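PDB 3IGH: uncharacterized metal-dependent hydrolase from Pyrococcus horikoshii, which probably hydrolyses carbon-nitrogen bonds other than peptide bonds, as expected of a metal-dependent member of the amidohydrolase family, although its substrate is unknown. Local coordinates for residues W370-R374 with V375-R379; K319-D322 with V323-V327; L410-D413 with A414-R418; S341-D345 with D346-R350. All coordinates share one frame; numbering follows the deposited sequence.

Contact 1 of 4, residues W370-R374 with V375-R379; sequences WIVER and VGEER. With SO4 (sulfate ion), chain L.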
loop_
_atom_site.group_PDB
_atom_site.type_symbol
_atom_site.label_atom_id
_atom_site.label_comp_id
_atom_site.label_asym_id
_atom_site.label_seq_id
_atom_site.Cartn_x
_atom_site.Cartn_y
_atom_site.Cartn_z
ATOM N N TRP A 370 -17.654 -4.374 38.610
ATOM C CA TRP A 370 -19.121 -4.351 38.748
ATOM C C TRP A 370 -19.838 -5.396 37.894
ATOM O O TRP A 370 -21.066 -5.407 37.833
ATOM C CB TRP A 370 -19.644 -2.952 38.382
ATOM C CG TRP A 370 -18.786 -2.296 37.343
ATOM C CD1 TRP A 370 -17.897 -1.269 37.533
ATOM C CD2 TRP A 370 -18.693 -2.656 35.958
ATOM N NE1 TRP A 370 -17.265 -0.964 36.349
ATOM C CE2 TRP A 370 -17.736 -1.798 35.368
ATOM C CE3 TRP A 370 -19.331 -3.613 35.157
ATOM C CZ2 TRP A 370 -17.404 -1.873 34.017
ATOM C CZ3 TRP A 370 -18.991 -3.691 33.821
ATOM C CH2 TRP A 370 -18.040 -2.824 33.265
ATOM N N ILE A 371 -19.076 -6.262 37.231
ATOM C CA ILE A 371 -19.640 -7.131 36.201
ATOM C C ILE A 371 -20.708 -8.113 36.695
ATOM O O ILE A 371 -21.735 -8.295 36.039
ATOM C CB ILE A 371 -18.546 -7.807 35.312
ATOM C CG1 ILE A 371 -19.161 -8.278 33.990
ATOM C CG2 ILE A 371 -17.838 -8.965 36.037
ATOM C CD1 ILE A 371 -18.187 -8.329 32.859
ATOM N N VAL A 372 -20.494 -8.697 37.873
ATOM C CA VAL A 372 -21.460 -9.654 38.421
ATOM C C VAL A 372 -22.760 -8.951 38.840
ATOM O O VAL A 372 -23.831 -9.546 38.780
ATOM C CB VAL A 372 -20.867 -10.511 39.578
ATOM C CG1 VAL A 372 -21.855 -11.573 40.045
ATOM C CG2 VAL A 372 -19.549 -11.170 39.165
ATOM N N GLU A 373 -22.678 -7.675 39.223
ATOM C CA GLU A 373 -23.894 -6.895 39.479
ATOM C C GLU A 373 -24.701 -6.655 38.195
ATOM O O GLU A 373 -25.931 -6.730 38.212
ATOM C CB GLU A 373 -23.585 -5.561 40.156
ATOM C CG GLU A 373 -23.330 -5.679 41.655
ATOM C CD GLU A 373 -21.995 -6.316 41.941
ATOM O OE1 GLU A 373 -21.974 -7.382 42.593
ATOM O OE2 GLU A 373 -20.975 -5.767 41.470
ATOM N N ARG A 374 -24.002 -6.368 37.095
ATOM C CA ARG A 374 -24.661 -6.174 35.790
ATOM C C ARG A 374 -25.407 -7.412 35.285
ATOM O O ARG A 374 -26.551 -7.307 34.825
ATOM C CB ARG A 374 -23.655 -5.737 34.720
ATOM C CG ARG A 374 -22.980 -4.391 34.962
ATOM C CD ARG A 374 -23.958 -3.217 34.953
ATOM N NE ARG A 374 -23.243 -1.936 35.006
ATOM C CZ ARG A 374 -22.805 -1.361 36.127
ATOM N NH1 ARG A 374 -22.157 -0.206 36.068
ATOM N NH2 ARG A 374 -23.011 -1.940 37.310
ATOM N N VAL A 375 -24.760 -8.572 35.354
ATOM C CA VAL A 375 -25.284 -9.772 34.703
ATOM C C VAL A 375 -25.870 -10.813 35.648
ATOM O O VAL A 375 -26.561 -11.737 35.200
ATOM C CB VAL A 375 -24.239 -10.441 33.743
ATOM C CG1 VAL A 375 -23.674 -9.414 32.760
ATOM C CG2 VAL A 375 -23.112 -11.145 34.524
ATOM N N GLY A 376 -25.603 -10.679 36.947
ATOM C CA GLY A 376 -26.120 -11.647 37.925
ATOM C C GLY A 376 -25.390 -12.980 37.925
ATOM O O GLY A 376 -24.638 -13.295 36.991
ATOM N N GLU A 377 -25.637 -13.774 38.946
ATOM C CA GLU A 377 -24.996 -15.059 39.073
ATOM C C GLU A 377 -25.345 -16.081 38.053
ATOM O O GLU A 377 -24.580 -16.923 37.718
ATOM C CB GLU A 377 -25.217 -15.666 40.440
ATOM C CG GLU A 377 -23.971 -16.224 41.030
ATOM C CD GLU A 377 -23.385 -15.290 42.037
ATOM O OE1 GLU A 377 -23.712 -14.100 41.980
ATOM O OE2 GLU A 377 -22.635 -15.736 42.918
ATOM N N GLU A 378 -26.559 -15.996 37.577
ATOM C CA GLU A 378 -27.036 -16.928 36.557
ATOM C C GLU A 378 -26.358 -16.775 35.192
ATOM O O GLU A 378 -26.416 -17.692 34.372
ATOM C CB GLU A 378 -28.562 -16.851 36.416
ATOM C CG GLU A 378 -29.337 -17.307 37.664
ATOM C CD GLU A 378 -28.836 -18.634 38.231
ATOM O OE1 GLU A 378 -29.040 -19.682 37.578
ATOM O OE2 GLU A 378 -28.241 -18.624 39.332
ATOM N N ARG A 379 -25.708 -15.634 34.961
ATOM C CA ARG A 379 -24.993 -15.381 33.702
ATOM C C ARG A 379 -23.477 -15.293 33.880
ATOM O O ARG A 379 -22.752 -15.077 32.913
ATOM C CB ARG A 379 -25.520 -14.113 33.032
ATOM C CG ARG A 379 -26.957 -14.236 32.560
ATOM C CD ARG A 379 -27.428 -12.968 31.900
ATOM N NE ARG A 379 -27.770 -11.933 32.872
ATOM C CZ ARG A 379 -28.531 -10.885 32.599
ATOM N NH1 ARG A 379 -29.043 -10.724 31.378
ATOM N NH2 ARG A 379 -28.794 -10.003 33.545
HETATM S S SO4 L . -29.079 -13.698 39.703
HETATM O O1 SO4 L . -28.081 -13.039 40.543
HETATM O O2 SO4 L . -30.147 -12.754 39.387
HETATM O O3 SO4 L . -28.469 -14.148 38.462
HETATM O O4 SO4 L . -29.624 -14.855 40.408
#

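Contact 2 of 4, residues K319-D322 with V323-V327; sequences KALD and VALDV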
loop_
_atom_site.group_PDB
_atom_site.type_symbol
_atom_site.label_atom_id
_atom_site.label_comp_id
_atom_site.label_asym_id
_atom_site.label_seq_id
_atom_site.Cartn_x
_atom_site.Cartn_y
_atom_site.Cartn_z
ATOM N N LYS A 319 -26.753 -10.941 23.275
ATOM C CA LYS A 319 -27.648 -10.725 22.128
ATOM C C LYS A 319 -26.912 -10.020 20.986
ATOM O O LYS A 319 -27.151 -10.312 19.819
ATOM C CB LYS A 319 -28.903 -9.945 22.516
ATOM C CG LYS A 319 -29.964 -9.914 21.423
ATOM C CD LYS A 319 -31.242 -9.230 21.893
ATOM C CE LYS A 319 -32.417 -9.682 21.032
ATOM N NZ LYS A 319 -33.717 -9.169 21.551
ATOM N N ALA A 320 -26.007 -9.106 21.331
ATOM C CA ALA A 320 -25.162 -8.441 20.341
ATOM C C ALA A 320 -24.328 -9.452 19.576
ATOM O O ALA A 320 -24.111 -9.301 18.373
ATOM C CB ALA A 320 -24.259 -7.469 21.015
ATOM N N LEU A 321 -23.859 -10.475 20.288
ATOM C CA LEU A 321 -23.128 -11.569 19.680
ATOM C C LEU A 321 -23.980 -12.347 18.670
ATOM O O LEU A 321 -23.475 -12.716 17.601
ATOM C CB LEU A 321 -22.555 -12.506 20.747
ATOM C CG LEU A 321 -21.740 -13.695 20.227
ATOM C CD1 LEU A 321 -20.545 -13.236 19.384
ATOM C CD2 LEU A 321 -21.273 -14.546 21.379
ATOM N N ASP A 322 -25.255 -12.585 19.006
ATOM C CA ASP A 322 -26.206 -13.195 18.058
ATOM C C ASP A 322 -26.267 -12.380 16.769
ATOM O O ASP A 322 -26.202 -12.942 15.679
ATOM C CB ASP A 322 -27.624 -13.296 18.647
ATOM C CG ASP A 322 -27.758 -14.361 19.725
ATOM O OD1 ASP A 322 -27.119 -15.424 19.620
ATOM O OD2 ASP A 322 -28.540 -14.137 20.678
ATOM N N VAL A 323 -26.384 -11.060 16.918
ATOM C CA VAL A 323 -26.441 -10.122 15.805
ATOM C C VAL A 323 -25.158 -10.195 14.968
ATOM O O VAL A 323 -25.225 -10.304 13.745
ATOM C CB VAL A 323 -26.702 -8.672 16.297
ATOM C CG1 VAL A 323 -26.606 -7.656 15.155
ATOM C CG2 VAL A 323 -28.062 -8.577 16.985
ATOM N N ALA A 324 -24.001 -10.163 15.632
ATOM C CA ALA A 324 -22.709 -10.273 14.938
ATOM C C ALA A 324 -22.589 -11.591 14.198
ATOM O O ALA A 324 -22.148 -11.620 13.039
ATOM C CB ALA A 324 -21.529 -10.102 15.916
ATOM N N LEU A 325 -22.998 -12.679 14.851
ATOM C CA LEU A 325 -22.926 -13.991 14.223
ATOM C C LEU A 325 -23.904 -14.102 13.032
ATOM O O LEU A 325 -23.579 -14.742 12.034
ATOM C CB LEU A 325 -23.133 -15.117 15.248
ATOM C CG LEU A 325 -22.054 -15.290 16.340
ATOM C CD1 LEU A 325 -22.476 -16.316 17.380
ATOM C CD2 LEU A 325 -20.702 -15.670 15.759
ATOM N N ASP A 326 -25.058 -13.437 13.133
ATOM C CA ASP A 326 -26.032 -13.354 12.027
ATOM C C ASP A 326 -25.415 -12.690 10.791
ATOM O O ASP A 326 -25.605 -13.166 9.667
ATOM C CB ASP A 326 -27.290 -12.579 12.450
ATOM C CG ASP A 326 -28.240 -13.399 13.324
ATOM O OD1 ASP A 326 -28.021 -14.608 13.508
ATOM O OD2 ASP A 326 -29.215 -12.816 13.842
ATOM N N VAL A 327 -24.657 -11.612 11.012
ATOM C CA VAL A 327 -23.979 -10.884 9.935
ATOM C C VAL A 327 -22.971 -11.791 9.227
ATOM O O VAL A 327 -22.979 -11.900 7.994
ATOM C CB VAL A 327 -23.309 -9.580 10.459
ATOM C CG1 VAL A 327 -22.543 -8.863 9.355
ATOM C CG2 VAL A 327 -24.370 -8.647 11.021
#

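Contact 3 of 4, residues L410-D413 with A414-R418; sequences LTVD and AAVNR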
loop_
_atom_site.group_PDB
_atom_site.type_symbol
_atom_site.label_atom_id
_atom_site.label_comp_id
_atom_site.label_asym_id
_atom_site.label_seq_id
_atom_site.Cartn_x
_atom_site.Cartn_y
_atom_site.Cartn_z
ATOM N N LEU A 410 0.717 -7.421 32.396
ATOM C CA LEU A 410 -0.502 -7.234 33.189
ATOM C C LEU A 410 -1.702 -7.978 32.597
ATOM O O LEU A 410 -2.551 -8.470 33.333
ATOM C CB LEU A 410 -0.829 -5.748 33.367
ATOM C CG LEU A 410 0.175 -4.861 34.111
ATOM C CD1 LEU A 410 -0.364 -3.438 34.218
ATOM C CD2 LEU A 410 0.498 -5.429 35.499
ATOM N N THR A 411 -1.751 -8.077 31.268
ATOM C CA THR A 411 -2.834 -8.784 30.591
ATOM C C THR A 411 -2.615 -10.293 30.628
ATOM O O THR A 411 -3.575 -11.055 30.785
ATOM C CB THR A 411 -3.052 -8.220 29.150
ATOM O OG1 THR A 411 -3.755 -6.972 29.250
ATOM C CG2 THR A 411 -3.845 -9.177 28.255
ATOM N N VAL A 412 -1.352 -10.719 30.515
ATOM C CA VAL A 412 -0.992 -12.128 30.711
ATOM C C VAL A 412 -1.414 -12.578 32.116
ATOM O O VAL A 412 -2.063 -13.613 32.277
ATOM C CB VAL A 412 0.523 -12.384 30.492
ATOM C CG1 VAL A 412 0.921 -13.821 30.906
ATOM C CG2 VAL A 412 0.899 -12.152 29.026
ATOM N N ASP A 413 -1.085 -11.765 33.117
ATOM C CA ASP A 413 -1.436 -12.086 34.500
ATOM C C ASP A 413 -2.946 -12.235 34.699
ATOM O O ASP A 413 -3.400 -13.146 35.397
ATOM C CB ASP A 413 -0.879 -11.042 35.456
ATOM C CG ASP A 413 -0.853 -11.542 36.897
ATOM O OD1 ASP A 413 -0.342 -12.653 37.137
ATOM O OD2 ASP A 413 -1.344 -10.832 37.790
ATOM N N ALA A 414 -3.707 -11.344 34.060
ATOM C CA ALA A 414 -5.164 -11.361 34.108
ATOM C C ALA A 414 -5.747 -12.650 33.541
ATOM O O ALA A 414 -6.673 -13.214 34.111
ATOM C CB ALA A 414 -5.720 -10.148 33.381
ATOM N N ALA A 415 -5.198 -13.123 32.428
ATOM C CA ALA A 415 -5.660 -14.364 31.815
ATOM C C ALA A 415 -5.293 -15.593 32.634
ATOM O O ALA A 415 -6.068 -16.548 32.707
ATOM C CB ALA A 415 -5.107 -14.498 30.402
ATOM N N VAL A 416 -4.109 -15.565 33.235
ATOM C CA VAL A 416 -3.601 -16.704 33.996
ATOM C C VAL A 416 -4.243 -16.762 35.387
ATOM O O VAL A 416 -4.686 -17.822 35.819
ATOM C CB VAL A 416 -2.036 -16.708 34.062
ATOM C CG1 VAL A 416 -1.504 -17.824 34.995
ATOM C CG2 VAL A 416 -1.446 -16.889 32.661
ATOM N N ASN A 417 -4.336 -15.614 36.056
ATOM C CA ASN A 417 -4.786 -15.565 37.451
ATOM C C ASN A 417 -6.184 -15.022 37.708
ATOM O O ASN A 417 -6.665 -15.055 38.850
ATOM C CB ASN A 417 -3.748 -14.830 38.304
ATOM C CG ASN A 417 -2.425 -15.555 38.330
ATOM O OD1 ASN A 417 -2.381 -16.758 38.559
ATOM N ND2 ASN A 417 -1.345 -14.836 38.078
ATOM N N ARG A 418 -6.819 -14.509 36.654
ATOM C CA ARG A 418 -8.231 -14.085 36.669
ATOM C C ARG A 418 -8.683 -13.181 37.814
ATOM O O ARG A 418 -9.819 -13.270 38.252
ATOM C CB ARG A 418 -9.172 -15.293 36.535
ATOM C CG ARG A 418 -9.337 -15.767 35.109
ATOM C CD ARG A 418 -10.445 -16.798 34.955
ATOM N NE ARG A 418 -11.789 -16.232 34.782
ATOM C CZ ARG A 418 -12.279 -15.779 33.625
ATOM N NH1 ARG A 418 -11.526 -15.769 32.530
ATOM N NH2 ARG A 418 -13.520 -15.313 33.567
#

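Contact 4 of 4, residues S341-D345 with D346-R350; sequences SLVRD and DQLER. With SO4 (sulfate ion), chain G.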
loop_
_atom_site.group_PDB
_atom_site.type_symbol
_atom_site.label_atom_id
_atom_site.label_comp_id
_atom_site.label_asym_id
_atom_site.label_seq_id
_atom_site.Cartn_x
_atom_site.Cartn_y
_atom_site.Cartn_z
ATOM N N SER A 341 -17.664 -10.616 25.331
ATOM C CA SER A 341 -17.620 -10.564 26.795
ATOM C C SER A 341 -18.599 -11.515 27.474
ATOM O O SER A 341 -18.311 -12.046 28.546
ATOM C CB SER A 341 -17.871 -9.134 27.263
ATOM O OG SER A 341 -16.970 -8.233 26.625
ATOM N N LEU A 342 -19.738 -11.731 26.827
ATOM C CA LEU A 342 -20.790 -12.613 27.316
ATOM C C LEU A 342 -21.163 -13.588 26.205
ATOM O O LEU A 342 -21.745 -13.182 25.194
ATOM C CB LEU A 342 -22.024 -11.796 27.682
ATOM C CG LEU A 342 -22.228 -11.230 29.081
ATOM C CD1 LEU A 342 -23.655 -10.764 29.188
ATOM C CD2 LEU A 342 -21.983 -12.286 30.115
ATOM N N VAL A 343 -20.802 -14.854 26.382
ATOM C CA VAL A 343 -21.082 -15.904 25.401
ATOM C C VAL A 343 -21.837 -17.040 26.096
ATOM O O VAL A 343 -21.327 -17.618 27.051
ATOM C CB VAL A 343 -19.776 -16.473 24.784
ATOM C CG1 VAL A 343 -20.079 -17.610 23.811
ATOM C CG2 VAL A 343 -18.970 -15.365 24.088
ATOM N N ARG A 344 -23.041 -17.350 25.614
ATOM C CA ARG A 344 -23.861 -18.442 26.171
ATOM C C ARG A 344 -23.323 -19.798 25.724
ATOM O O ARG A 344 -22.629 -19.871 24.715
ATOM C CB ARG A 344 -25.311 -18.310 25.703
ATOM C CG ARG A 344 -25.962 -16.965 25.941
ATOM C CD ARG A 344 -27.462 -17.006 25.606
ATOM N NE ARG A 344 -27.693 -17.435 24.227
ATOM C CZ ARG A 344 -27.922 -16.613 23.203
ATOM N NH1 ARG A 344 -28.097 -17.116 21.995
ATOM N NH2 ARG A 344 -27.973 -15.295 23.376
ATOM N N ASP A 345 -23.665 -20.870 26.448
ATOM C CA ASP A 345 -23.239 -22.234 26.077
ATOM C C ASP A 345 -23.650 -22.603 24.649
ATOM O O ASP A 345 -22.886 -23.254 23.935
ATOM C CB ASP A 345 -23.781 -23.299 27.051
ATOM C CG ASP A 345 -23.200 -23.187 28.462
ATOM O OD1 ASP A 345 -23.499 -24.085 29.284
ATOM O OD2 ASP A 345 -22.463 -22.219 28.768
ATOM N N ASP A 346 -24.842 -22.166 24.234
ATOM C CA ASP A 346 -25.353 -22.437 22.881
ATOM C C ASP A 346 -24.602 -21.683 21.773
ATOM O O ASP A 346 -24.542 -22.137 20.625
ATOM C CB ASP A 346 -26.862 -22.164 22.805
ATOM C CG ASP A 346 -27.233 -20.742 23.208
ATOM O OD1 ASP A 346 -27.096 -19.820 22.373
ATOM O OD2 ASP A 346 -27.694 -20.551 24.351
ATOM N N GLN A 347 -24.021 -20.541 22.127
ATOM C CA GLN A 347 -23.288 -19.716 21.171
ATOM C C GLN A 347 -21.885 -20.246 20.872
ATOM O O GLN A 347 -21.291 -19.881 19.856
ATOM C CB GLN A 347 -23.213 -18.275 21.670
ATOM C CG GLN A 347 -24.530 -17.531 21.575
ATOM C CD GLN A 347 -24.457 -16.161 22.176
ATOM O OE1 GLN A 347 -23.908 -15.978 23.260
ATOM N NE2 GLN A 347 -25.016 -15.179 21.483
ATOM N N LEU A 348 -21.366 -21.098 21.758
ATOM C CA LEU A 348 -20.050 -21.708 21.591
ATOM C C LEU A 348 -19.970 -22.558 20.326
ATOM O O LEU A 348 -18.996 -22.472 19.585
ATOM C CB LEU A 348 -19.674 -22.550 22.815
ATOM C CG LEU A 348 -19.316 -21.830 24.119
ATOM C CD1 LEU A 348 -19.244 -22.819 25.271
ATOM C CD2 LEU A 348 -17.994 -21.069 23.991
ATOM N N GLU A 349 -21.004 -23.358 20.072
ATOM C CA GLU A 349 -21.038 -24.203 18.879
ATOM C C GLU A 349 -21.238 -23.372 17.608
ATOM O O GLU A 349 -20.708 -23.710 16.547
ATOM C CB GLU A 349 -22.129 -25.276 19.007
ATOM C CG GLU A 349 -22.008 -26.452 18.019
ATOM C CD GLU A 349 -20.761 -27.317 18.238
ATOM O OE1 GLU A 349 -20.284 -27.924 17.254
ATOM O OE2 GLU A 349 -20.257 -27.399 19.382
ATOM N N ARG A 350 -21.992 -22.280 17.719
ATOM C CA ARG A 350 -22.199 -21.394 16.574
ATOM C C ARG A 350 -20.903 -20.669 16.198
ATOM O O ARG A 350 -20.558 -20.585 15.015
ATOM C CB ARG A 350 -23.330 -20.405 16.833
ATOM C CG ARG A 350 -23.790 -19.726 15.566
ATOM C CD ARG A 350 -25.035 -18.916 15.760
ATOM N NE ARG A 350 -25.400 -18.293 14.494
ATOM C CZ ARG A 350 -26.059 -17.147 14.378
ATOM N NH1 ARG A 350 -26.347 -16.677 13.169
ATOM N NH2 ARG A 350 -26.434 -16.474 15.463
HETATM S S SO4 G . -26.802 -21.455 28.360
HETATM O O1 SO4 G . -25.504 -20.913 28.742
HETATM O O2 SO4 G . -27.835 -20.445 28.570
HETATM O O3 SO4 G . -26.802 -21.818 26.941
HETATM O O4 SO4 G . -27.075 -22.632 29.181
#

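Contact 1 of 4, residues W370-R374 with V375-R379
I371 and V372 offer their carbonyls to V375 and G376 at the C-terminal end of the short helix 371-375, where G376 departs from helical geometry with a positive phi of 75°. V375 N meets I371 O at 3.1 Å, and G376 N meets V372 O at 2.8 Å. Side chains touch more lightly: V375 CG2, set between its own backbone N and carbonyl carbon (chi1 -52°), lies 3.5 Å from I371 O. V375 O is held by R379, whose chain bends at chi3 (-78°) and brings NE to within 2.6 Å of that oxygen, in the carbonyl plane and on a lone pair; NH2 adds a weak second bond. The same guanidinium also reaches the carbonyls of K278 and P279. A leucine in its place would probably leave V375 O without this in-plane donor and those two loop carbonyls without their partner. R374 goes elsewhere, to a salt bridge with D282, while W370 CE3 lies over the centre of one guanidinium face. Past the helix end a sulfate, probably from the crystallisation liquor, takes E377 N on O1 at 3.0 Å and E378 N on O3 at 2.8 Å.

Contact 2 of 4, residues K319-D322 with V323-V327
L321 turns its CG to the far side of CB from the backbone N (chi1 -179°), whereas L325, one turn on, has CG anti to the carbonyl carbon (chi1 -66°). With these torsions L325 CD1 comes to 3.9 Å from L321 CG, the side chains crossing at a slant. L325 CG also sits 3.2 Å from L321 O, folded closely against the carbonyl that accepts its own backbone N-H. D322 and D326 repeat one rotamer, with chi1 near -75° in both, so their carboxylates follow each other along the same side of the helix. D326 CG lies only 3.1 Å from D322 O, yet the two carboxylates keep apart, with D322 OD1 and D326 OD1 separated by 6.2 Å. Their charges are answered from outside: D322 OD2 by R344, D326 OD1 by R350 and D326 OD2 by R294. Those arginines probably make two acids on successive turns tolerable. Below the side chains run four regular backbone bonds, from V323 N to K319 O at 3.1 Å through to D326 N and D322 O at 2.8 Å. The inward faces are apolar. A324 and V327 pack on I313 of strand 310-315, V323 on L297 of helix 294-305, and L325 on L354 of helix 345-354. These are regular alpha-helical turns in the connection between the parallel strands 310-315 and 336-337, a beta-alpha-beta unit of the TIM-type barrel expected of amidohydrolases.

Contact 3 of 4, residues L410-D413 with A414-R418
The last turns of helix 408-417 close with a side-chain bond four residues apart, between D413 and N417. N417 ND2 reaches D413 OD1 at 2.6 Å, a short bond but a bent one, with an N-H...O angle of 133°. The oxygen lies almost in the amide plane of N417, while the donor comes to it from above the carboxylate plane; the two flat groups are turned 72° apart. D413 has CG anti to the backbone N (chi1 -163°), which swings the carboxylate along the helix toward the next turn. The same two residues are joined through their backbones, N417 N to D413 O at 2.7 Å, so main chain and side chain tie them together twice. The carboxylate of E479, probably a residue of the C-terminal tag, comes close to D413 OD1. On a different face V412 CG1 lies 4.3 Å from V416 CG2, and both valines pack on helix 436-450, against L440 and A439 respectively. T411 touches Y443 of that helix as well, and A414 leans on I366. The final backbone bond joins R418 N to A414 O at 2.9 Å. R418 then takes a positive phi, its guanidinium led off to Y384 O and T429 OG1. Together these features make up an alpha-helix C-terminus: an i to i+4 side-chain link on the last turn, followed by a residue in left-handed conformation.

Contact 4 of 4, residues S341-D345 with D346-R350
D346 OD1 is gripped by two nitrogens of R344, NH1 at 2.9 Å and NE at 3.1 Å, and D346 OD2 takes NE as well. The salt bridge is side-on: both carboxylate oxygens use their syn lone pairs at the guanidinium edge. D346 manages this with CG between its backbone N and carbonyl carbon (chi1 57°), which turns the carboxylate back toward the start of the helix. One guanidinium face is stacked against the amide of Q347, with Q347 CD 3.6 Å above its centre and the planes only 19° apart. The same amide reaches further back: R344 N donates to Q347 OE1 at 2.9 Å, nearly straight at 172° and on a lone pair. NE2 of Q347 bonds D318 O, and R344 NH2 forms salt bridges with D318 and D322. A methionine in place of R344 would probably leave D346, D318 and D322 without this counter-charge and the Q347 amide without the flat group stacked on it. D345 N holds a sulfate, meeting its O1 at 2.9 Å, while the D345 carboxylate pairs with R385. On the apolar side V343 CG1 lies 4.0 Å from L348 CD2. Following strand 336-337, this turn opens helix 345-354 between two neighbours: V343 and L348 rest on L389 of helix 386-392, while V343 and Q347 lean on L321 of helix 318-331.

How the contacts relate
Contact 2 is the most buried, lying wholly within helix 318-331; contacts 1, 3 and 4 sit at helix ends and are partly exposed. Contacts 2 and 4, their centres about 11 Å apart, are joined directly by salt bridges: acids of helix 318-331 meet arginines of helix 345-354 and of the loop leading into it. Contact 1 reaches contact 4 by packing alone, V375 CG1 lying 3.8 Å from L342 CD1. Contact 3 touches none of the others. Where contact 4 starts its helix with a charged pair and a stacked amide, contact 3 finishes one with an acid-amide bond, and contact 1 with an arginine on a carbonyl. Sulfates bind backbone N-H groups in contacts 1 and 4.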